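Cas13d (uncultured Ruminococcus sp, PDB 6IV9) binds a CRISPR RNA and probably uses two HEPN domains both to mature that guide and to cleave target RNA. Local coordinates at residues A[208-213]-A[282-287]; A[219-222]-A[227-230]; A[304-309]-A[499-504]; A[624-629]-A[722-727]; A[769-772]-A[776-779]. The protein carries 2 engineered substitutions. All coordinates share one frame; numbering follows the deposited sequence.

Contact 1 of 5, residues A[208-213]-A[282-287]; sequences DFMGYL and AIVGQI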
# COMPACT_ATOMS: atom_id res chain seq x y z
N ASP A 208 11.61 -11.64 19.74
CA ASP A 208 12.90 -11.65 20.47
C ASP A 208 13.88 -10.84 19.63
O ASP A 208 14.82 -10.26 20.18
CB ASP A 208 13.40 -13.07 20.70
CG ASP A 208 13.14 -13.54 22.12
OD1 ASP A 208 12.19 -13.03 22.73
OD2 ASP A 208 13.89 -14.39 22.59
N PHE A 209 13.62 -10.79 18.32
CA PHE A 209 14.55 -10.09 17.41
C PHE A 209 14.11 -8.63 17.28
O PHE A 209 14.73 -7.82 17.90
CB PHE A 209 14.64 -10.87 16.10
CG PHE A 209 15.26 -10.15 14.94
CD1 PHE A 209 16.23 -9.20 15.13
CD2 PHE A 209 14.88 -10.46 13.65
CE1 PHE A 209 16.80 -8.55 14.05
CE2 PHE A 209 15.45 -9.80 12.57
CZ PHE A 209 16.41 -8.85 12.78
N MET A 210 13.06 -8.34 16.52
CA MET A 210 12.66 -6.92 16.33
C MET A 210 12.16 -6.26 17.61
O MET A 210 12.35 -5.07 17.75
CB MET A 210 11.64 -6.75 15.20
CG MET A 210 12.13 -7.29 13.89
SD MET A 210 13.24 -6.18 13.04
CE MET A 210 12.22 -4.72 12.88
N GLY A 211 11.51 -7.01 18.49
CA GLY A 211 10.93 -6.47 19.74
C GLY A 211 11.95 -5.89 20.70
O GLY A 211 11.58 -5.00 21.45
N TYR A 212 13.16 -6.43 20.73
CA TYR A 212 14.19 -5.97 21.70
C TYR A 212 15.05 -4.84 21.13
O TYR A 212 15.95 -4.41 21.83
CB TYR A 212 15.08 -7.13 22.15
CG TYR A 212 14.42 -8.12 23.06
CD1 TYR A 212 13.45 -7.72 23.96
CD2 TYR A 212 14.77 -9.45 23.03
CE1 TYR A 212 12.84 -8.63 24.81
CE2 TYR A 212 14.16 -10.37 23.87
CZ TYR A 212 13.20 -9.96 24.76
OH TYR A 212 12.61 -10.87 25.59
N LEU A 213 14.82 -4.44 19.89
CA LEU A 213 15.59 -3.32 19.30
C LEU A 213 15.02 -2.01 19.84
O LEU A 213 13.87 -1.98 20.19
CB LEU A 213 15.47 -3.34 17.78
CG LEU A 213 16.07 -4.54 17.07
CD1 LEU A 213 15.80 -4.47 15.58
CD2 LEU A 213 17.55 -4.64 17.32
N ALA A 282 15.97 -0.88 13.66
CA ALA A 282 15.60 -0.19 14.92
C ALA A 282 14.49 0.82 14.65
O ALA A 282 13.64 0.97 15.47
CB ALA A 282 16.82 0.47 15.49
N ILE A 283 14.55 1.53 13.53
CA ILE A 283 13.47 2.50 13.20
C ILE A 283 12.16 1.76 12.97
O ILE A 283 11.16 2.17 13.49
CB ILE A 283 13.86 3.38 12.00
CG1 ILE A 283 14.91 4.40 12.40
CG2 ILE A 283 12.64 4.04 11.42
CD1 ILE A 283 15.59 5.05 11.24
N VAL A 284 12.20 0.64 12.26
CA VAL A 284 10.98 -0.16 12.02
C VAL A 284 10.43 -0.61 13.37
O VAL A 284 9.26 -0.51 13.58
CB VAL A 284 11.29 -1.37 11.12
CG1 VAL A 284 10.19 -2.40 11.16
CG2 VAL A 284 11.55 -0.95 9.69
N GLY A 285 11.30 -1.05 14.27
CA GLY A 285 10.87 -1.49 15.60
C GLY A 285 10.23 -0.36 16.38
O GLY A 285 9.24 -0.59 17.05
N GLN A 286 10.79 0.84 16.28
CA GLN A 286 10.27 2.02 16.99
C GLN A 286 8.86 2.35 16.48
O GLN A 286 7.99 2.62 17.28
CB GLN A 286 11.24 3.19 16.81
CG GLN A 286 10.62 4.55 17.02
CD GLN A 286 10.32 4.86 18.46
OE1 GLN A 286 10.82 4.23 19.37
NE2 GLN A 286 9.48 5.85 18.67
N ILE A 287 8.65 2.29 15.17
CA ILE A 287 7.31 2.57 14.60
C ILE A 287 6.33 1.53 15.13
O ILE A 287 5.26 1.89 15.52
CB ILE A 287 7.34 2.62 13.07
CG1 ILE A 287 8.28 3.72 12.56
CG2 ILE A 287 5.94 2.81 12.54
CD1 ILE A 287 8.58 3.63 11.10
O HOH W 1 9.27 -3.51 18.15
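The backbones come together at two places: the CA atoms of Met210 and Gly285 lie 5.8 Å apart and those of Leu213 and Ala282 5.4 Å. Residues 282-287 are a regular piece of helix 267-291, whereas 208-213 belong to the loop between helices 168-197 and 219-223. Gly285 and Ala282 suit this spacing: with little or no side chain, they let the loop come close to the helix backbone. Met210 reaches across with its terminal methyl, CE lying 3.5 Å from Val284 CG1. With CG beside the backbone N (chi1 -57°) and further bends at chi2 and chi3, the thioether curls before it ends on the valine branch. On the way SD passes 4.1 Å above the ring plane of Phe209, its own neighbour in the loop, toward the ring's rim. Leu213 adds CD1, 4.1 Å from Ala282 N. Water 1 donates to Gly285 O at 3.1 Å and, weakly, to Met210 O, so it links the two backbones. Val191 and Leu194 of helix 168-197 also touch Met210. Between the two segments cohesion therefore rests mainly on dispersion and the hydrophobic effect, while the Arg216-Gln286 hydrogen bond beside them adds a polar tie.

Contact 2 of 5, residues A[219-222]-A[227-230]; sequences YEVF and KSNL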
# COMPACT_ATOMS: atom_id res chain seq x y z
N TYR A 219 24.44 2.30 17.63
CA TYR A 219 25.04 1.04 17.15
C TYR A 219 26.07 0.56 18.18
O TYR A 219 26.18 -0.61 18.42
CB TYR A 219 25.61 1.21 15.75
CG TYR A 219 26.18 -0.02 15.12
CD1 TYR A 219 25.39 -1.09 14.76
CD2 TYR A 219 27.54 -0.13 14.89
CE1 TYR A 219 25.91 -2.22 14.18
CE2 TYR A 219 28.08 -1.27 14.32
CZ TYR A 219 27.27 -2.31 13.95
OH TYR A 219 27.79 -3.42 13.38
N GLU A 220 26.79 1.50 18.77
CA GLU A 220 27.84 1.14 19.76
C GLU A 220 27.19 0.44 20.94
O GLU A 220 27.68 -0.60 21.33
CB GLU A 220 28.52 2.42 20.22
CG GLU A 220 29.34 2.23 21.48
CD GLU A 220 30.67 1.57 21.23
OE1 GLU A 220 31.32 1.20 22.21
OE2 GLU A 220 31.06 1.45 20.07
N VAL A 221 26.11 0.99 21.46
CA VAL A 221 25.41 0.33 22.60
C VAL A 221 24.88 -1.04 22.16
O VAL A 221 24.96 -1.97 22.94
CB VAL A 221 24.28 1.20 23.16
CG1 VAL A 221 23.45 0.45 24.16
CG2 VAL A 221 24.83 2.48 23.77
N PHE A 222 24.35 -1.12 20.95
CA PHE A 222 23.77 -2.38 20.43
C PHE A 222 24.84 -3.47 20.35
O PHE A 222 24.55 -4.57 20.71
CB PHE A 222 23.24 -2.14 19.03
CG PHE A 222 22.69 -3.34 18.30
CD1 PHE A 222 21.66 -4.08 18.84
CD2 PHE A 222 23.17 -3.69 17.06
CE1 PHE A 222 21.13 -5.15 18.16
CE2 PHE A 222 22.64 -4.77 16.38
CZ PHE A 222 21.63 -5.50 16.94
N LYS A 227 29.28 -3.02 28.02
CA LYS A 227 30.00 -1.75 28.32
C LYS A 227 29.00 -0.65 28.64
O LYS A 227 29.43 0.46 28.94
CB LYS A 227 30.89 -1.31 27.15
CG LYS A 227 31.87 -2.35 26.65
CD LYS A 227 32.89 -1.75 25.69
CE LYS A 227 33.76 -2.77 24.99
NZ LYS A 227 34.48 -2.17 23.84
N SER A 228 27.73 -0.97 28.51
CA SER A 228 26.61 -0.03 28.76
C SER A 228 26.33 0.10 30.25
O SER A 228 26.77 -0.76 31.02
CB SER A 228 25.38 -0.48 28.04
OG SER A 228 24.32 0.40 28.32
N ASN A 229 25.54 1.11 30.61
CA ASN A 229 25.12 1.38 32.00
C ASN A 229 23.65 1.00 32.12
O ASN A 229 22.93 1.67 32.86
CB ASN A 229 25.28 2.86 32.33
CG ASN A 229 24.66 3.72 31.26
OD1 ASN A 229 24.39 3.25 30.16
ND2 ASN A 229 24.40 4.98 31.58
N LEU A 230 23.23 0.05 31.30
CA LEU A 230 21.83 -0.43 31.23
C LEU A 230 21.63 -1.59 32.21
O LEU A 230 22.62 -2.15 32.66
CB LEU A 230 21.56 -0.88 29.80
CG LEU A 230 20.85 0.13 28.90
CD1 LEU A 230 21.16 1.54 29.32
CD2 LEU A 230 21.25 -0.08 27.46
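Ser228 OG, which faces Val221 across the contact, accepts the backbone N-H of Leu230 two residues on: Leu230 N lies 3.2 Å from Ser228 OG. The bond is weak, its angle at the hydrogen only 124°, but the ring it closes is that of an ST turn, a task for which a short hydroxyl side chain is well suited. The same OG lies 4.3 Å from Val221 CG1, a loose van der Waals approach. That methyl is the pivot of the contact, because it also meets Leu230 CD2 at 4.0 Å. Val221 CG1 stands opposite the backbone N about the CA-CB bond (chi1 171°), and from there it touches both loop residues, while the valine and leucine side chains cross nearly at right angles. A beta-branched valine, stiff and short, offers this methyl without needing a long reach. Glu220 and Lys227, both exposed, lie near each other; Glu220 OE1 is 4.9 Å from Lys227 NZ, too far for contact, although their opposite charges would probably attract mildly. Residues 219-222 form most of the short helix 219-223; the partner segment, 227-230, lies in the loop leading to helix 232-251. Leu230 also packs on Ile238 of that next helix, while Phe222 stacks with Tyr278 of helix 267-291, leaving the valine contact near the protein surface.

Contact 3 of 5, residues A[304-309]-A[499-504]; sequences YSFINN and SKMIYM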
# COMPACT_ATOMS: atom_id res chain seq x y z
N TYR A 304 5.83 10.78 15.68
CA TYR A 304 6.09 11.90 14.76
C TYR A 304 7.30 12.74 15.14
O TYR A 304 7.68 13.54 14.34
CB TYR A 304 4.81 12.73 14.63
CG TYR A 304 3.63 11.88 14.25
CD1 TYR A 304 3.54 11.36 12.97
CD2 TYR A 304 2.65 11.56 15.15
CE1 TYR A 304 2.48 10.56 12.60
CE2 TYR A 304 1.58 10.77 14.79
CZ TYR A 304 1.49 10.27 13.51
OH TYR A 304 0.45 9.50 13.12
N SER A 305 7.85 12.56 16.33
CA SER A 305 8.99 13.40 16.75
C SER A 305 10.30 12.63 16.90
O SER A 305 11.33 13.24 16.77
CB SER A 305 8.65 14.08 18.03
OG SER A 305 8.44 13.13 19.04
N PHE A 306 10.23 11.32 17.07
CA PHE A 306 11.43 10.51 17.44
C PHE A 306 12.57 10.65 16.44
O PHE A 306 13.69 10.69 16.89
CB PHE A 306 11.06 9.06 17.74
CG PHE A 306 11.10 8.15 16.54
CD1 PHE A 306 12.29 7.62 16.11
CD2 PHE A 306 9.97 7.92 15.77
CE1 PHE A 306 12.35 6.81 14.98
CE2 PHE A 306 10.03 7.13 14.65
CZ PHE A 306 11.22 6.57 14.26
N ILE A 307 12.27 10.73 15.15
CA ILE A 307 13.36 10.72 14.14
C ILE A 307 14.27 11.94 14.32
O ILE A 307 15.41 11.83 13.95
CB ILE A 307 12.87 10.54 12.70
CG1 ILE A 307 13.99 10.01 11.81
CG2 ILE A 307 12.27 11.81 12.15
CD1 ILE A 307 14.55 8.71 12.26
N ASN A 308 13.72 13.05 14.79
CA ASN A 308 14.51 14.29 14.98
C ASN A 308 15.12 14.34 16.39
O ASN A 308 15.91 15.21 16.61
CB ASN A 308 13.65 15.52 14.72
CG ASN A 308 13.12 15.56 13.31
OD1 ASN A 308 13.82 15.91 12.38
ND2 ASN A 308 11.88 15.18 13.14
N ASN A 309 14.75 13.43 17.27
CA ASN A 309 15.21 13.44 18.68
C ASN A 309 16.22 12.35 19.00
O ASN A 309 16.93 12.49 19.97
CB ASN A 309 14.03 13.27 19.63
CG ASN A 309 13.11 14.46 19.63
OD1 ASN A 309 13.48 15.52 19.14
ND2 ASN A 309 11.92 14.29 20.15
N SER A 499 10.00 12.35 5.93
CA SER A 499 9.88 11.92 4.51
C SER A 499 10.97 10.90 4.19
O SER A 499 10.68 9.92 3.57
CB SER A 499 9.98 13.10 3.60
OG SER A 499 9.04 14.08 3.94
N LYS A 500 12.19 11.17 4.63
CA LYS A 500 13.33 10.27 4.40
C LYS A 500 13.09 8.94 5.12
O LYS A 500 13.52 7.93 4.63
CB LYS A 500 14.65 10.99 4.72
CG LYS A 500 14.96 12.14 3.77
CD LYS A 500 16.29 12.81 4.01
CE LYS A 500 16.23 13.98 4.96
NZ LYS A 500 17.36 14.91 4.74
N MET A 501 12.45 8.99 6.28
CA MET A 501 12.15 7.76 7.04
C MET A 501 11.18 6.91 6.23
O MET A 501 11.36 5.73 6.17
CB MET A 501 11.53 8.09 8.39
CG MET A 501 11.19 6.88 9.18
SD MET A 501 10.69 7.31 10.84
CE MET A 501 9.12 8.09 10.55
N ILE A 502 10.18 7.54 5.63
CA ILE A 502 9.21 6.81 4.77
C ILE A 502 9.95 6.22 3.57
O ILE A 502 9.72 5.09 3.24
CB ILE A 502 8.02 7.69 4.36
CG1 ILE A 502 7.27 8.19 5.60
CG2 ILE A 502 7.12 6.95 3.40
CD1 ILE A 502 6.76 7.11 6.50
N TYR A 503 10.89 6.96 2.99
CA TYR A 503 11.65 6.43 1.85
C TYR A 503 12.41 5.18 2.29
O TYR A 503 12.46 4.23 1.57
CB TYR A 503 12.64 7.43 1.26
CG TYR A 503 13.52 6.79 0.23
CD1 TYR A 503 13.04 6.55 -1.04
CD2 TYR A 503 14.78 6.34 0.53
CE1 TYR A 503 13.81 5.91 -2.00
CE2 TYR A 503 15.57 5.71 -0.41
CZ TYR A 503 15.07 5.48 -1.68
OH TYR A 503 15.81 4.84 -2.62
N MET A 504 12.96 5.20 3.49
CA MET A 504 13.75 4.07 4.03
C MET A 504 12.86 2.82 4.12
O MET A 504 13.27 1.79 3.69
CB MET A 504 14.30 4.41 5.41
CG MET A 504 15.10 3.30 6.03
SD MET A 504 14.10 2.12 6.92
CE MET A 504 13.62 3.11 8.33
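A Met-aromatic contact between Phe306 and Met501 joins the short, weakly bonded helix 306-309 to helix 497-505, two elements almost two hundred residues apart in sequence. The sulfur does the touching: Met501 SD is 3.5 Å from Phe306 CZ and 3.9 Å from CE2 of the same ring, so it approaches the far end of the phenyl group. From the ring centroid SD is 4.6 Å away and 58° off the ring normal, an oblique approach belonging to neither face nor edge. Methionine fits because its unbranched chain can bridge a wide gap. CG points directly away from the backbone N (chi1 179°) and chi2 continues the extension, so that SD stands well out from the helix; the bend comes only at the last torsion, which swings CE aside. Ile307 supplies a second apolar surface, with CB 4.3 Å from the same sulfur, and the closest CA atoms, those of Ile307 and Met501, are still 7.8 Å apart. Within the short helix, Asn309 N bonds to Phe306 O at 3.0 Å, an i to i+3 bond. Ile283 of helix 267-291 also packs on Met501, and Lys500, the residue before it in the chain, forms a salt bridge with Asp319 of helix 312-330. With a polarisable sulfur lodged obliquely against an aromatic ring and the base of an aliphatic side chain, this is a Met-aromatic contact, here buried among the helices of the protein.

Contact 4 of 5, residues A[624-629]-A[722-727]; sequences NNVIES and AVIGLY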
# COMPACT_ATOMS: atom_id res chain seq x y z
N ASN A 624 17.97 -13.96 -14.22
CA ASN A 624 17.06 -13.06 -14.97
C ASN A 624 15.59 -13.41 -14.77
O ASN A 624 14.81 -12.51 -14.68
CB ASN A 624 17.30 -13.12 -16.47
CG ASN A 624 18.65 -12.57 -16.87
OD1 ASN A 624 19.42 -12.16 -16.03
ND2 ASN A 624 18.92 -12.57 -18.16
N ASN A 625 15.25 -14.69 -14.77
CA ASN A 625 13.83 -15.10 -14.75
C ASN A 625 13.29 -15.42 -13.36
O ASN A 625 12.08 -15.47 -13.23
CB ASN A 625 13.61 -16.26 -15.70
CG ASN A 625 13.88 -15.80 -17.11
OD1 ASN A 625 13.06 -15.12 -17.69
ND2 ASN A 625 15.05 -16.10 -17.61
N VAL A 626 14.14 -15.69 -12.39
CA VAL A 626 13.58 -16.04 -11.07
C VAL A 626 14.04 -15.04 -10.01
O VAL A 626 13.21 -14.35 -9.46
CB VAL A 626 13.92 -17.49 -10.68
CG1 VAL A 626 13.26 -17.89 -9.38
CG2 VAL A 626 13.53 -18.45 -11.78
N ILE A 627 15.35 -14.97 -9.79
CA ILE A 627 15.91 -14.11 -8.72
C ILE A 627 15.53 -12.65 -8.96
O ILE A 627 15.21 -12.00 -8.01
CB ILE A 627 17.43 -14.30 -8.61
CG1 ILE A 627 17.79 -15.73 -8.20
CG2 ILE A 627 18.02 -13.27 -7.67
CD1 ILE A 627 19.25 -16.05 -8.27
N GLU A 628 15.54 -12.19 -10.20
CA GLU A 628 15.24 -10.76 -10.50
C GLU A 628 13.73 -10.51 -10.62
O GLU A 628 13.37 -9.40 -10.95
CB GLU A 628 16.01 -10.28 -11.72
CG GLU A 628 17.50 -10.21 -11.48
CD GLU A 628 18.30 -9.56 -12.59
OE1 GLU A 628 17.71 -9.22 -13.63
OE2 GLU A 628 19.51 -9.41 -12.42
N SER A 629 12.91 -11.52 -10.42
CA SER A 629 11.46 -11.30 -10.51
C SER A 629 10.95 -10.72 -9.19
O SER A 629 11.12 -11.35 -8.18
CB SER A 629 10.73 -12.56 -10.82
OG SER A 629 9.37 -12.41 -10.52
N ALA A 722 8.05 -18.10 -20.28
CA ALA A 722 6.59 -17.96 -20.13
C ALA A 722 6.09 -18.88 -19.01
O ALA A 722 5.30 -18.45 -18.22
CB ALA A 722 5.92 -18.26 -21.44
N VAL A 723 6.57 -20.12 -18.98
CA VAL A 723 6.12 -21.08 -17.94
C VAL A 723 6.54 -20.57 -16.56
O VAL A 723 5.72 -20.57 -15.67
CB VAL A 723 6.68 -22.48 -18.21
CG1 VAL A 723 6.50 -23.42 -17.04
CG2 VAL A 723 6.13 -23.07 -19.49
N ILE A 724 7.79 -20.15 -16.43
CA ILE A 724 8.26 -19.66 -15.11
C ILE A 724 7.46 -18.40 -14.73
O ILE A 724 7.10 -18.27 -13.59
CB ILE A 724 9.77 -19.39 -15.15
CG1 ILE A 724 10.56 -20.69 -15.25
CG2 ILE A 724 10.21 -18.55 -13.97
CD1 ILE A 724 12.04 -20.50 -15.41
N GLY A 725 7.22 -17.53 -15.69
CA GLY A 725 6.49 -16.30 -15.36
C GLY A 725 5.09 -16.60 -14.87
O GLY A 725 4.66 -15.97 -13.94
N LEU A 726 4.40 -17.52 -15.53
CA LEU A 726 3.03 -17.87 -15.09
C LEU A 726 3.07 -18.53 -13.72
O LEU A 726 2.25 -18.21 -12.91
CB LEU A 726 2.39 -18.81 -16.10
CG LEU A 726 1.08 -19.43 -15.65
CD1 LEU A 726 0.05 -18.36 -15.38
CD2 LEU A 726 0.57 -20.41 -16.66
N TYR A 727 4.02 -19.42 -13.51
CA TYR A 727 4.11 -20.13 -12.21
C TYR A 727 4.33 -19.12 -11.09
O TYR A 727 3.62 -19.15 -10.12
CB TYR A 727 5.28 -21.13 -12.24
CG TYR A 727 5.62 -21.72 -10.91
CD1 TYR A 727 4.70 -22.47 -10.21
CD2 TYR A 727 6.84 -21.51 -10.31
CE1 TYR A 727 4.99 -23.02 -8.98
CE2 TYR A 727 7.15 -22.04 -9.07
CZ TYR A 727 6.22 -22.80 -8.40
OH TYR A 727 6.48 -23.33 -7.18
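This is a small, mainly apolar contact between the end of helix 617-627 and the long helix 713-760, in which a methyl of Ile724 packs on Val626 and also rests on the backbone carbonyl of Asn625. The CA atoms of Asn625 and Ile724 are 7.2 Å apart, and both segments together bury 105 Å². One methyl does all the touching from the long helix: Ile724 CG2 lies 3.7 Å from Asn625 O, 4.4 Å from Asn625 CB and 4.0 Å from Val626 CG2. It stands opposite the backbone N (chi1 of the CG1 branch -70°), and the valine and isoleucine side chains meet nearly at right angles. Two beta-branched residues suit such a spot, since each holds a methyl rigidly close to its own backbone. The last turn of helix 617-627 is widened into a pi-type turn. Just beyond it, Ser629 N bonds to Val626 O at 3.0 Å, and Ser629 then takes the N-cap position of helix 630-638, its hydroxyl accepting from Phe632 N. The amide of Asn625 faces back along its own helix, ND2 donating to Phe621 O, and its backbone O and CB meet the isoleucine. Val626 also packs on Ala587 and Leu591 of helix 581-591, and the neighbouring Asn624 packs on a phosphate of the bound RNA.

Contact 5 of 5, residues A[769-772]-A[776-779]; sequences KNLK and RILS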
# COMPACT_ATOMS: atom_id res chain seq x y z
N LYS A 769 -9.05 -2.87 34.04
CA LYS A 769 -8.91 -3.91 32.99
C LYS A 769 -7.61 -3.81 32.18
O LYS A 769 -7.18 -2.72 31.89
CB LYS A 769 -10.12 -3.87 32.07
CG LYS A 769 -11.46 -3.89 32.78
CD LYS A 769 -11.63 -5.11 33.63
CE LYS A 769 -13.02 -5.26 34.20
NZ LYS A 769 -13.36 -6.68 34.39
N ASN A 770 -7.06 -4.97 31.83
CA ASN A 770 -5.88 -5.13 30.93
C ASN A 770 -6.44 -5.81 29.68
O ASN A 770 -6.99 -6.88 29.80
CB ASN A 770 -4.75 -5.91 31.60
CG ASN A 770 -3.63 -6.33 30.67
OD1 ASN A 770 -3.61 -7.44 30.17
ND2 ASN A 770 -2.67 -5.45 30.45
N LEU A 771 -6.27 -5.20 28.51
CA LEU A 771 -6.92 -5.73 27.29
C LEU A 771 -6.49 -7.16 26.96
O LEU A 771 -7.34 -7.97 26.69
CB LEU A 771 -6.59 -4.80 26.13
CG LEU A 771 -7.14 -5.25 24.78
CD1 LEU A 771 -8.65 -5.27 24.79
CD2 LEU A 771 -6.63 -4.34 23.69
N LYS A 772 -5.20 -7.45 27.08
CA LYS A 772 -4.66 -8.78 26.70
C LYS A 772 -5.22 -9.90 27.58
O LYS A 772 -5.20 -11.02 27.13
CB LYS A 772 -3.13 -8.73 26.59
CG LYS A 772 -2.62 -7.68 25.61
CD LYS A 772 -1.25 -7.98 25.02
CE LYS A 772 -0.79 -6.97 23.98
NZ LYS A 772 -1.93 -6.21 23.41
N ARG A 776 -12.08 -9.41 24.45
CA ARG A 776 -13.53 -9.13 24.28
C ARG A 776 -14.04 -8.05 25.24
O ARG A 776 -15.17 -7.66 25.08
CB ARG A 776 -14.36 -10.40 24.51
CG ARG A 776 -13.93 -11.60 23.69
CD ARG A 776 -14.63 -12.86 24.17
NE ARG A 776 -14.28 -13.17 25.54
CZ ARG A 776 -15.10 -13.74 26.41
NH1 ARG A 776 -16.24 -14.25 26.01
NH2 ARG A 776 -14.77 -13.79 27.68
N ILE A 777 -13.20 -7.57 26.14
CA ILE A 777 -13.67 -6.65 27.22
C ILE A 777 -14.30 -5.36 26.70
O ILE A 777 -15.25 -4.91 27.31
CB ILE A 777 -12.55 -6.41 28.25
CG1 ILE A 777 -13.05 -5.69 29.50
CG2 ILE A 777 -11.38 -5.68 27.62
CD1 ILE A 777 -14.10 -6.43 30.25
N LEU A 778 -13.75 -4.75 25.65
CA LEU A 778 -14.34 -3.49 25.16
C LEU A 778 -15.75 -3.72 24.62
O LEU A 778 -16.65 -3.04 25.04
CB LEU A 778 -13.45 -2.98 24.03
CG LEU A 778 -13.20 -1.48 23.97
CD1 LEU A 778 -13.13 -0.99 22.54
CD2 LEU A 778 -14.17 -0.67 24.79
N SER A 779 -15.92 -4.69 23.73
CA SER A 779 -17.26 -4.95 23.18
C SER A 779 -18.23 -5.36 24.29
O SER A 779 -19.34 -4.92 24.29
CB SER A 779 -17.20 -6.00 22.13
OG SER A 779 -16.49 -5.53 21.02
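Ile777 overlaps two residues of the preceding loop at once, one with each branch. Its CG1 meets the aliphatic part of Lys769, at 4.1 Å from Lys769 CG, while its CG2 lies 4.0 Å from Leu771 CD1. The split follows from the torsions: CG1 sits trans to the backbone N (chi1 -170°), and CG2 occupies the space between the backbone N and the carbonyl carbon, so the side chain spreads toward both neighbours. Isoleucine suits this junction because beta-branching lets one residue offer two carbons in different directions. Lys769 is bent at chi2 (-59°), and its side chain crosses the isoleucine at about a right angle; a lysine can lend its carbons to apolar packing in this way, while its ammonium end takes no part in this contact. Leu771 comes in obliquely, its forked end doing the touching. The nearest CA atoms, those of Leu771 and Ile777, are 6.8 Å apart, and the segments bury 177 Å² between them. No polar bond joins the two sides, which are held by apolar packing; nearby, Arg776 forms a salt bridge to Asp774 in the intervening turn. Residues 769-772 lie in the loop after helix 713-760, with a 3-10 segment beginning at Leu771, and Ile777 opens helix 777-788. Phe756 of helix 713-760 touches both Leu771 and Ile777, so loop and new helix pack against the end of the long one.

Contacts 1, 2 and 3 form one neighbourhood. Contact 1 touches contact 2 through Leu213 CD2 and Phe222 CE1, 3.7 Å apart, and touches contact 3 through Ile283 of helix 267-291, whose CG2 lies 3.4 Å from Met504 CE. Contacts 2 and 3 do not meet each other; their nearest atoms are about 13 Å apart, with contact 1 touching both. Contacts 4 and 5 stand apart, their centres about 47 Å from each other, yet helix 713-760 carries one side of contact 4 and packs against both sides of contact 5. Contact 4 comes nearest the bound RNA, about 4 Å at the closest atoms, against 10 Å for contact 3 and 28 Å for contact 2.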